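Broad specificity aminotransferase (Leishmania mexicana, PDB 4WB0) probably transfers amino groups between amino acids and 2-oxo acids using pyridoxal 5'-phosphate, with broad substrate specificity. Local coordinates at residues V186-Q191 against Q219-S224; S81-F86 against H302-A307; E329-M334 against N388-T393; C371-N376 against N405-N410. All coordinates share one frame; numbering follows the deposited sequence.

Contact 1 of 4, residues V186-Q191 against Q219-S224; sequences VFLLHQ and QVFFDS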
# COMPACT_ATOMS: atom_id res chain seq x y z
N VAL A 186 -22.63 -5.71 -10.65
CA VAL A 186 -21.25 -6.25 -10.43
C VAL A 186 -21.34 -7.48 -9.55
O VAL A 186 -21.99 -7.46 -8.51
CB VAL A 186 -20.35 -5.22 -9.72
CG1 VAL A 186 -18.91 -5.78 -9.51
CG2 VAL A 186 -20.36 -3.93 -10.44
N PHE A 187 -20.65 -8.55 -9.94
CA PHE A 187 -20.60 -9.79 -9.21
C PHE A 187 -19.14 -10.07 -8.89
O PHE A 187 -18.32 -10.22 -9.79
CB PHE A 187 -21.19 -10.95 -10.04
CG PHE A 187 -22.66 -10.99 -10.00
CD1 PHE A 187 -23.41 -10.08 -10.71
CD2 PHE A 187 -23.31 -11.87 -9.14
CE1 PHE A 187 -24.81 -10.07 -10.59
CE2 PHE A 187 -24.69 -11.85 -9.02
CZ PHE A 187 -25.44 -10.96 -9.76
N LEU A 188 -18.86 -10.18 -7.60
CA LEU A 188 -17.56 -10.60 -7.07
C LEU A 188 -17.56 -12.09 -6.86
O LEU A 188 -18.24 -12.59 -5.97
CB LEU A 188 -17.29 -9.88 -5.76
CG LEU A 188 -15.89 -10.15 -5.20
CD1 LEU A 188 -14.87 -9.59 -6.12
CD2 LEU A 188 -15.78 -9.56 -3.78
N LEU A 189 -16.87 -12.79 -7.75
CA LEU A 189 -16.77 -14.21 -7.77
C LEU A 189 -15.39 -14.73 -7.34
O LEU A 189 -14.37 -14.14 -7.69
CB LEU A 189 -17.04 -14.75 -9.21
CG LEU A 189 -18.30 -14.37 -10.02
CD1 LEU A 189 -18.29 -14.90 -11.49
CD2 LEU A 189 -19.48 -14.92 -9.27
N HIS A 190 -15.39 -15.87 -6.67
CA HIS A 190 -14.15 -16.52 -6.27
C HIS A 190 -13.65 -17.40 -7.41
O HIS A 190 -14.33 -18.31 -7.84
CB HIS A 190 -14.37 -17.35 -5.03
CG HIS A 190 -14.75 -16.53 -3.83
ND1 HIS A 190 -14.09 -16.60 -2.63
CD2 HIS A 190 -15.74 -15.63 -3.67
CE1 HIS A 190 -14.64 -15.75 -1.77
NE2 HIS A 190 -15.67 -15.18 -2.36
N GLN A 191 -12.45 -17.13 -7.88
CA GLN A 191 -11.96 -17.78 -9.11
C GLN A 191 -11.74 -19.27 -8.94
O GLN A 191 -11.98 -20.04 -9.87
CB GLN A 191 -10.66 -17.10 -9.60
CG GLN A 191 -10.38 -17.32 -11.08
CD GLN A 191 -9.71 -18.62 -11.44
OE1 GLN A 191 -9.93 -19.16 -12.51
NE2 GLN A 191 -8.88 -19.12 -10.55
N GLN A 219 -21.02 -7.12 -14.78
CA GLN A 219 -19.58 -7.01 -14.67
C GLN A 219 -19.05 -8.07 -13.73
O GLN A 219 -19.51 -8.15 -12.59
CB GLN A 219 -19.19 -5.62 -14.16
CG GLN A 219 -17.70 -5.46 -13.80
CD GLN A 219 -16.81 -5.36 -15.04
OE1 GLN A 219 -17.11 -4.63 -16.01
NE2 GLN A 219 -15.70 -6.12 -15.03
N VAL A 220 -18.09 -8.87 -14.21
CA VAL A 220 -17.50 -9.89 -13.41
C VAL A 220 -16.18 -9.32 -12.78
O VAL A 220 -15.30 -8.81 -13.46
CB VAL A 220 -17.18 -11.18 -14.23
CG1 VAL A 220 -16.38 -12.17 -13.31
CG2 VAL A 220 -18.52 -11.84 -14.74
N PHE A 221 -16.09 -9.51 -11.48
CA PHE A 221 -14.88 -9.23 -10.70
C PHE A 221 -14.44 -10.53 -10.03
O PHE A 221 -15.05 -10.97 -9.06
CB PHE A 221 -15.20 -8.13 -9.66
CG PHE A 221 -13.98 -7.47 -9.00
CD1 PHE A 221 -12.69 -7.87 -9.30
CD2 PHE A 221 -14.18 -6.42 -8.09
CE1 PHE A 221 -11.57 -7.24 -8.69
CE2 PHE A 221 -13.09 -5.78 -7.46
CZ PHE A 221 -11.78 -6.18 -7.80
N PHE A 222 -13.38 -11.15 -10.53
CA PHE A 222 -12.78 -12.32 -9.87
C PHE A 222 -11.80 -11.97 -8.77
O PHE A 222 -10.95 -11.08 -8.96
CB PHE A 222 -12.00 -13.17 -10.89
CG PHE A 222 -12.86 -14.18 -11.65
CD1 PHE A 222 -13.59 -15.09 -10.95
CD2 PHE A 222 -12.88 -14.23 -13.04
CE1 PHE A 222 -14.36 -16.06 -11.62
CE2 PHE A 222 -13.65 -15.19 -13.71
CZ PHE A 222 -14.37 -16.09 -13.02
N ASP A 223 -11.92 -12.68 -7.65
CA ASP A 223 -10.94 -12.68 -6.57
C ASP A 223 -10.15 -13.97 -6.72
O ASP A 223 -10.69 -15.07 -6.68
CB ASP A 223 -11.60 -12.60 -5.20
CG ASP A 223 -10.57 -12.44 -4.03
OD1 ASP A 223 -9.35 -12.52 -4.28
OD2 ASP A 223 -10.98 -12.18 -2.85
N SER A 224 -8.86 -13.84 -6.99
CA SER A 224 -7.99 -15.03 -7.20
C SER A 224 -6.85 -15.07 -6.16
O SER A 224 -5.73 -14.65 -6.45
CB SER A 224 -7.42 -14.99 -8.63
OG SER A 224 -6.64 -16.13 -8.89
O HOH W 1 -7.71 -18.24 -8.21
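V186-H190 and Q219-D223 pair as neighbouring parallel strands of a beta-alpha-beta unit. They belong to the central sheet of a fold-type I aminotransferase. Five backbone bonds hold them together, from F187 N to Q219 O at one end to Q191 N to D223 O at the other. L188 and F221 lie side by side on one face of the sheet, pointing the same way. L188 CD1 makes a CH-pi contact over the F221 ring, 4.1 Å from its centroid. On the other face, L189 packs aslant against two residues. L189 CD1 meets V220 CG1 at 3.8 Å, and L189 CB meets F222 CE1 at 3.8 Å. The F222 ring is covered on both faces. V220 CG1 lies above one, and Q191 CG makes a CH-pi contact 3.9 Å above the opposite one. Q191 CG is anti to the backbone N (chi1 -158°), and the chain then bends, which leaves its amide 74° from the F222 ring plane. Q191 OE1 accepts from A241 N. H190 and D223 share the face of L188, and D223 OD2 is hydrogen-bonded to H144 NE2. In relatives the aspartate at this strand end pairs with the pyridine nitrogen of the cofactor, and D223 is probably its counterpart. Q191 NE2 donates to D237 O and to a water 2.8 Å away, which also lies close to S224 OG.

Contact 2 of 4, residues S81-F86 against H302-A307; sequences SGYQPF and HGARLA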
# COMPACT_ATOMS: atom_id res chain seq x y z
N SER A 81 2.53 2.03 -11.70
CA SER A 81 1.90 0.75 -11.98
C SER A 81 2.68 -0.42 -11.41
O SER A 81 2.15 -1.54 -11.29
CB SER A 81 1.72 0.58 -13.48
OG SER A 81 2.95 0.73 -14.18
N GLY A 82 3.92 -0.18 -11.05
CA GLY A 82 4.75 -1.20 -10.44
C GLY A 82 5.77 -1.89 -11.36
O GLY A 82 6.17 -1.39 -12.39
N TYR A 83 6.24 -3.04 -10.92
CA TYR A 83 7.40 -3.71 -11.57
C TYR A 83 6.97 -4.56 -12.75
O TYR A 83 6.43 -5.67 -12.57
CB TYR A 83 8.09 -4.55 -10.53
CG TYR A 83 9.41 -5.24 -10.92
CD1 TYR A 83 10.53 -4.50 -11.34
CD2 TYR A 83 9.53 -6.60 -10.80
CE1 TYR A 83 11.75 -5.15 -11.68
CE2 TYR A 83 10.75 -7.27 -11.15
CZ TYR A 83 11.85 -6.53 -11.58
OH TYR A 83 13.04 -7.19 -11.87
N GLN A 84 7.20 -4.08 -13.95
CA GLN A 84 6.58 -4.67 -15.11
C GLN A 84 6.95 -6.12 -15.32
O GLN A 84 6.09 -6.87 -15.71
CB GLN A 84 6.93 -3.88 -16.37
CG GLN A 84 5.96 -4.13 -17.55
CD GLN A 84 4.54 -3.68 -17.19
OE1 GLN A 84 4.34 -2.64 -16.56
NE2 GLN A 84 3.58 -4.49 -17.53
N PRO A 85 8.23 -6.52 -15.04
CA PRO A 85 8.54 -7.94 -15.29
C PRO A 85 7.60 -8.88 -14.48
O PRO A 85 7.16 -9.90 -14.97
CB PRO A 85 10.02 -8.08 -14.83
CG PRO A 85 10.63 -6.66 -15.02
CD PRO A 85 9.43 -5.72 -14.72
N PHE A 86 7.28 -8.49 -13.26
CA PHE A 86 6.41 -9.28 -12.38
C PHE A 86 4.97 -9.25 -12.92
O PHE A 86 4.34 -10.28 -12.98
CB PHE A 86 6.44 -8.73 -10.96
CG PHE A 86 5.23 -9.12 -10.09
CD1 PHE A 86 5.06 -10.40 -9.59
CD2 PHE A 86 4.27 -8.18 -9.81
CE1 PHE A 86 3.96 -10.74 -8.81
CE2 PHE A 86 3.13 -8.52 -9.00
CZ PHE A 86 2.98 -9.76 -8.51
N HIS A 302 10.25 -5.37 -3.42
CA HIS A 302 10.89 -6.61 -3.05
C HIS A 302 10.07 -7.86 -3.34
O HIS A 302 10.59 -8.83 -3.91
CB HIS A 302 11.27 -6.56 -1.57
CG HIS A 302 12.10 -7.73 -1.11
ND1 HIS A 302 13.42 -7.89 -1.46
CD2 HIS A 302 11.80 -8.79 -0.31
CE1 HIS A 302 13.92 -8.97 -0.86
NE2 HIS A 302 12.96 -9.52 -0.15
N GLY A 303 8.79 -7.86 -2.95
CA GLY A 303 7.98 -9.02 -3.20
C GLY A 303 7.74 -9.32 -4.70
O GLY A 303 7.72 -10.47 -5.16
N ALA A 304 7.55 -8.27 -5.48
CA ALA A 304 7.36 -8.47 -6.90
C ALA A 304 8.65 -8.94 -7.56
O ALA A 304 8.60 -9.70 -8.51
CB ALA A 304 6.89 -7.23 -7.53
N ARG A 305 9.78 -8.42 -7.12
CA ARG A 305 11.08 -8.88 -7.68
C ARG A 305 11.33 -10.35 -7.37
O ARG A 305 11.70 -11.14 -8.25
CB ARG A 305 12.19 -8.03 -7.13
CG ARG A 305 12.22 -6.62 -7.76
CD ARG A 305 13.29 -5.78 -7.13
NE ARG A 305 13.44 -4.53 -7.89
CZ ARG A 305 14.15 -3.49 -7.45
NH1 ARG A 305 14.73 -3.55 -6.25
NH2 ARG A 305 14.29 -2.41 -8.20
N LEU A 306 11.06 -10.76 -6.13
CA LEU A 306 11.19 -12.16 -5.79
C LEU A 306 10.26 -13.05 -6.64
O LEU A 306 10.68 -14.14 -7.16
CB LEU A 306 10.89 -12.45 -4.30
CG LEU A 306 11.81 -11.88 -3.27
CD1 LEU A 306 11.20 -12.17 -1.84
CD2 LEU A 306 13.22 -12.50 -3.38
N ALA A 307 9.00 -12.66 -6.72
CA ALA A 307 8.05 -13.45 -7.49
C ALA A 307 8.36 -13.46 -8.96
O ALA A 307 8.16 -14.51 -9.63
CB ALA A 307 6.60 -12.96 -7.31
O HOH W 2 13.13 -9.68 -10.93
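The Y83 ring is clamped between two aliphatic groups. P85 CD lies over the centre of one face, 3.6 Å above the plane. R305 CG makes a CH-pi contact with the opposite face, offset toward the rim and 3.9 Å from the ring centroid. The guanidinium of R305 is turned 80° from the ring, and Y83 CE1 comes near its edge. R305 is extended from CG to NE, which carries the charged end past the tyrosine, where NH1 is hydrogen-bonded to N74 O. R305 NE is buried here and has no partner in the model. The F86 ring turns one face to A304, whose CA lies 4.2 Å from the centroid. A304 CB touches F86 CG at 3.6 Å. One turn on, A307 CB reaches F86 CD1 at 3.8 Å. A water sits at Y83 OH, 2.7 Å away, and reaches R305 O only weakly. Y83 is the N-cap of helix 84-95, so the contact joins the start of that helix to helix 301-312. Strand 104-110 lies beside them, with Q108 OE1 hydrogen-bonded to Y83 N and Q108 touching F86 and A304. Helix 59-71 adds L68 against R305, and L306 packs on a neighbouring subunit.

Contact 3 of 4, residues E329-M334 against N388-T393; sequences ERIRTM and NIAGLT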
# COMPACT_ATOMS: atom_id res chain seq x y z
N GLU A 329 -0.97 -31.28 -1.29
CA GLU A 329 -1.12 -32.67 -0.90
C GLU A 329 -1.06 -32.84 0.64
O GLU A 329 -1.77 -33.68 1.18
CB GLU A 329 -0.06 -33.53 -1.57
CG GLU A 329 -0.13 -34.95 -1.14
CD GLU A 329 0.60 -35.89 -2.05
OE1 GLU A 329 1.69 -35.53 -2.53
OE2 GLU A 329 0.06 -37.01 -2.30
N ARG A 330 -0.26 -32.06 1.36
CA ARG A 330 -0.26 -32.20 2.83
C ARG A 330 -1.65 -31.82 3.38
O ARG A 330 -2.14 -32.40 4.34
CB ARG A 330 0.84 -31.36 3.46
CG ARG A 330 1.16 -31.78 4.91
CD ARG A 330 2.05 -30.77 5.58
NE ARG A 330 1.30 -29.60 6.05
CZ ARG A 330 0.51 -29.61 7.11
NH1 ARG A 330 0.31 -30.75 7.78
NH2 ARG A 330 -0.12 -28.49 7.48
N ILE A 331 -2.30 -30.85 2.75
CA ILE A 331 -3.64 -30.45 3.15
C ILE A 331 -4.62 -31.58 2.97
O ILE A 331 -5.39 -31.86 3.88
CB ILE A 331 -4.06 -29.19 2.40
CG1 ILE A 331 -3.14 -28.04 2.86
CG2 ILE A 331 -5.54 -28.83 2.60
CD1 ILE A 331 -3.16 -26.83 1.94
N ARG A 332 -4.60 -32.27 1.84
CA ARG A 332 -5.49 -33.42 1.67
C ARG A 332 -5.23 -34.50 2.70
O ARG A 332 -6.16 -35.09 3.25
CB ARG A 332 -5.37 -33.99 0.25
CG ARG A 332 -5.84 -32.94 -0.81
CD ARG A 332 -5.95 -33.50 -2.26
NE ARG A 332 -4.71 -34.10 -2.74
CZ ARG A 332 -3.79 -33.46 -3.49
NH1 ARG A 332 -3.94 -32.18 -3.84
NH2 ARG A 332 -2.70 -34.10 -3.87
N THR A 333 -3.96 -34.75 3.00
CA THR A 333 -3.64 -35.72 4.05
C THR A 333 -4.27 -35.30 5.39
O THR A 333 -4.79 -36.12 6.11
CB THR A 333 -2.13 -35.89 4.24
OG1 THR A 333 -1.54 -36.25 3.00
CG2 THR A 333 -1.83 -37.00 5.19
N MET A 334 -4.22 -34.01 5.70
CA MET A 334 -4.82 -33.53 6.94
C MET A 334 -6.33 -33.72 6.89
O MET A 334 -6.92 -34.17 7.86
CB MET A 334 -4.46 -32.06 7.18
CG MET A 334 -2.97 -31.88 7.59
SD MET A 334 -2.50 -32.69 9.16
CE MET A 334 -1.74 -34.22 8.52
N ASN A 388 -8.73 -23.49 9.29
CA ASN A 388 -7.57 -23.59 8.40
C ASN A 388 -6.93 -24.98 8.52
O ASN A 388 -6.13 -25.24 9.44
CB ASN A 388 -6.53 -22.50 8.69
CG ASN A 388 -5.27 -22.70 7.88
OD1 ASN A 388 -5.32 -23.19 6.75
ND2 ASN A 388 -4.14 -22.31 8.45
N ILE A 389 -7.32 -25.87 7.61
CA ILE A 389 -6.80 -27.23 7.57
C ILE A 389 -5.29 -27.17 7.37
O ILE A 389 -4.53 -27.99 7.84
CB ILE A 389 -7.45 -28.05 6.42
CG1 ILE A 389 -8.97 -28.20 6.65
CG2 ILE A 389 -6.77 -29.41 6.23
CD1 ILE A 389 -9.29 -29.04 7.92
N ALA A 390 -4.83 -26.17 6.63
CA ALA A 390 -3.39 -26.05 6.39
C ALA A 390 -2.62 -25.71 7.66
O ALA A 390 -1.38 -25.80 7.71
CB ALA A 390 -3.09 -25.00 5.26
N GLY A 391 -3.34 -25.40 8.74
CA GLY A 391 -2.67 -25.23 10.03
C GLY A 391 -2.43 -26.50 10.88
O GLY A 391 -1.76 -26.49 11.93
N LEU A 392 -2.95 -27.62 10.40
CA LEU A 392 -2.99 -28.84 11.19
C LEU A 392 -1.72 -29.63 11.10
O LEU A 392 -1.04 -29.57 10.08
CB LEU A 392 -4.11 -29.74 10.72
CG LEU A 392 -5.52 -29.23 11.02
CD1 LEU A 392 -6.50 -29.98 10.16
CD2 LEU A 392 -5.81 -29.40 12.54
N THR A 393 -1.42 -30.40 12.16
CA THR A 393 -0.39 -31.44 12.10
C THR A 393 -1.15 -32.72 12.29
O THR A 393 -2.33 -32.66 12.60
CB THR A 393 0.63 -31.29 13.23
OG1 THR A 393 -0.07 -31.54 14.48
CG2 THR A 393 1.21 -29.88 13.18
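The 3-10 segment I389-G391 lies against helix 329-334, with I331 CA and A390 CA 5.5 Å apart, and the chain then runs on past M334. R330 supplies the polar grip. Its chain bends at chi3 (80°), which brings the guanidinium end-on to a single carbonyl. R330 NH1 is 2.9 Å from L392 O, and R330 NH2 is 3.0 Å from the same oxygen. Both bonds are bent at the hydrogen, as expected when two N-H groups share one acceptor. L392 O lies in the guanidinium plane. A390 O also lies near that plane, beyond R330 NH2 at 3.0 Å. Weak hydrogen bonds to Y48 and R49 occupy other N-H groups of R330, so several partners limit its rotation. The rest of the contact is apolar. I331 CD1 meets A390 CB at 3.8 Å. I389 CG2 lies between I331 and M334, 3.6 Å from M334 CB. M334 is bent at chi2 and chi3 and slides past L392 in the opposite direction. M334 SD rests 3.7 Å from L392 CB and also touches the carbonyl group of T393. The T393 side chain caps a backbone N at the start of helix 394-410, and T393 N is hydrogen-bonded to T396 OG1, as in a capping box. The Ser-Gly-Arg-x-Asn sequence leads through strand 386-388 and ends on N388. In aspartate aminotransferases its arginine binds the substrate alpha-carboxylate. The contact is consistent with that family, where a long helix like 314-344 links the large and small domains beside the arginine strand.

Contact 4 of 4, residues C371-N376 against N405-N410; sequences CEYCQN and NDAVRN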
# COMPACT_ATOMS: atom_id res chain seq x y z
N CYS A 371 -18.94 -24.05 17.90
CA CYS A 371 -17.69 -23.39 17.56
C CYS A 371 -17.09 -22.75 18.81
O CYS A 371 -15.87 -22.74 18.97
CB CYS A 371 -17.90 -22.35 16.48
SG CYS A 371 -18.23 -23.10 14.86
N GLU A 372 -17.95 -22.22 19.67
CA GLU A 372 -17.51 -21.58 20.91
C GLU A 372 -16.91 -22.61 21.86
O GLU A 372 -15.89 -22.35 22.49
CB GLU A 372 -18.66 -20.83 21.59
CG GLU A 372 -18.89 -19.43 20.96
CD GLU A 372 -20.16 -18.75 21.46
OE1 GLU A 372 -20.88 -19.34 22.28
OE2 GLU A 372 -20.42 -17.61 21.02
N TYR A 373 -17.57 -23.76 21.94
CA TYR A 373 -17.05 -24.92 22.64
C TYR A 373 -15.61 -25.21 22.17
O TYR A 373 -14.69 -25.21 22.98
CB TYR A 373 -17.96 -26.13 22.40
CG TYR A 373 -17.60 -27.39 23.15
CD1 TYR A 373 -16.65 -28.28 22.64
CD2 TYR A 373 -18.22 -27.71 24.35
CE1 TYR A 373 -16.33 -29.45 23.31
CE2 TYR A 373 -17.90 -28.88 25.04
CZ TYR A 373 -16.95 -29.74 24.52
OH TYR A 373 -16.64 -30.89 25.18
N CYS A 374 -15.43 -25.39 20.86
CA CYS A 374 -14.12 -25.72 20.30
C CYS A 374 -13.02 -24.74 20.73
O CYS A 374 -11.96 -25.14 21.21
CB CYS A 374 -14.20 -25.75 18.77
SG CYS A 374 -15.09 -27.22 18.12
N GLN A 375 -13.30 -23.45 20.54
CA GLN A 375 -12.40 -22.38 20.90
C GLN A 375 -12.04 -22.46 22.39
O GLN A 375 -10.93 -22.10 22.79
CB GLN A 375 -13.06 -21.03 20.61
CG GLN A 375 -13.24 -20.73 19.14
CD GLN A 375 -14.17 -19.55 18.92
OE1 GLN A 375 -14.70 -18.97 19.88
NE2 GLN A 375 -14.40 -19.21 17.66
N ASN A 376 -12.98 -22.92 23.20
CA ASN A 376 -12.77 -22.98 24.63
C ASN A 376 -12.02 -24.24 25.05
O ASN A 376 -11.64 -24.37 26.22
CB ASN A 376 -14.10 -22.90 25.37
CG ASN A 376 -14.72 -21.52 25.28
OD1 ASN A 376 -14.05 -20.53 24.94
ND2 ASN A 376 -16.01 -21.45 25.58
N ASN A 405 -16.20 -34.06 17.72
CA ASN A 405 -17.01 -35.13 18.30
C ASN A 405 -17.62 -34.73 19.64
O ASN A 405 -18.81 -34.92 19.88
CB ASN A 405 -16.16 -36.39 18.48
CG ASN A 405 -16.95 -37.54 19.05
OD1 ASN A 405 -17.91 -38.01 18.44
ND2 ASN A 405 -16.55 -38.01 20.23
N ASP A 406 -16.80 -34.16 20.52
CA ASP A 406 -17.29 -33.70 21.82
C ASP A 406 -18.31 -32.58 21.64
O ASP A 406 -19.36 -32.59 22.30
CB ASP A 406 -16.15 -33.19 22.71
CG ASP A 406 -15.27 -34.31 23.23
OD1 ASP A 406 -15.70 -35.48 23.16
OD2 ASP A 406 -14.16 -33.98 23.72
N ALA A 407 -18.01 -31.60 20.79
CA ALA A 407 -18.89 -30.47 20.66
C ALA A 407 -20.27 -30.93 20.19
O ALA A 407 -21.31 -30.52 20.74
CB ALA A 407 -18.32 -29.46 19.73
N VAL A 408 -20.27 -31.82 19.21
CA VAL A 408 -21.50 -32.28 18.59
C VAL A 408 -22.32 -33.09 19.58
O VAL A 408 -23.54 -32.90 19.70
CB VAL A 408 -21.19 -33.12 17.33
CG1 VAL A 408 -22.45 -33.82 16.84
CG2 VAL A 408 -20.67 -32.25 16.25
N ARG A 409 -21.66 -33.98 20.31
CA ARG A 409 -22.37 -34.85 21.23
C ARG A 409 -22.91 -34.13 22.46
O ARG A 409 -23.80 -34.66 23.16
CB ARG A 409 -21.48 -36.01 21.67
CG ARG A 409 -21.22 -37.00 20.56
CD ARG A 409 -20.33 -38.13 21.03
NE ARG A 409 -19.97 -39.05 19.94
CZ ARG A 409 -20.66 -40.14 19.62
NH1 ARG A 409 -21.79 -40.43 20.26
NH2 ARG A 409 -20.25 -40.92 18.63
N ASN A 410 -22.42 -32.91 22.73
CA ASN A 410 -22.69 -32.27 24.02
C ASN A 410 -23.40 -30.92 23.96
O ASN A 410 -23.95 -30.46 24.96
CB ASN A 410 -21.38 -32.10 24.79
CG ASN A 410 -20.83 -33.44 25.28
OD1 ASN A 410 -19.68 -33.80 25.02
ND2 ASN A 410 -21.66 -34.20 25.97
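D406 is the first residue of 405-410 to touch the opposing helix, meeting the tip of Y373. Its CB lies 3.4 Å from Y373 OH. The carboxylate is turned 79° from the ring plane. A407 carries most of the packing. Its CA makes a CH-pi contact over one face of the Y373 ring, 4.0 Å from the centroid and offset toward the rim. A407 CB touches Y373 CD1 at 3.6 Å. The same methyl is a looser neighbour of C374 SG, with A407 CB and C374 SG 4.2 Å apart. Y373 CG is anti to the backbone N (chi1 -175°), which extends the ring across to the other helix. R409 folds back within its own helix, with R409 NE 2.8 Å from N405 OD1, an oxygen that also pairs with T347 OG1. R409 NH2 reaches L345 O. N410 closes the segment near the hydroxyl end of Y373. The axes of 371-376 and 405-410 approach to 9.2 Å, and their directions differ by 137°. The packing is small and only partly buried, with one tyrosine lying over an alanine. The ring of H377 also meets Y373. Helices 368-376 and 394-410 probably belong to the small domain, which in this aminotransferase family is built from both ends of the chain; helix 25-35 packs on Q375 of the first.

Contact 1 lies in the central sheet, and contact 2 packs helices beside the same sheet, with centres about 24 Å apart. Along the chain, contact 1 is nested inside the loop that contact 2 closes. Contacts 3 and 4 follow later, and their segments alternate. Both use the chain around helix 394-410: contact 3 includes the residue that caps its start, and contact 4 lies at its end, with centres about 21 Å apart. Contacts 1 and 3 stand on opposite sides of the chain's centre, about 27 Å between centres. By analogy with relatives, each probably lies beside the active site: contact 1 through D223, contact 3 through the arginine of the strand that leads into N388. Contacts 2 and 4 lie farthest apart, about 45 Å between centres.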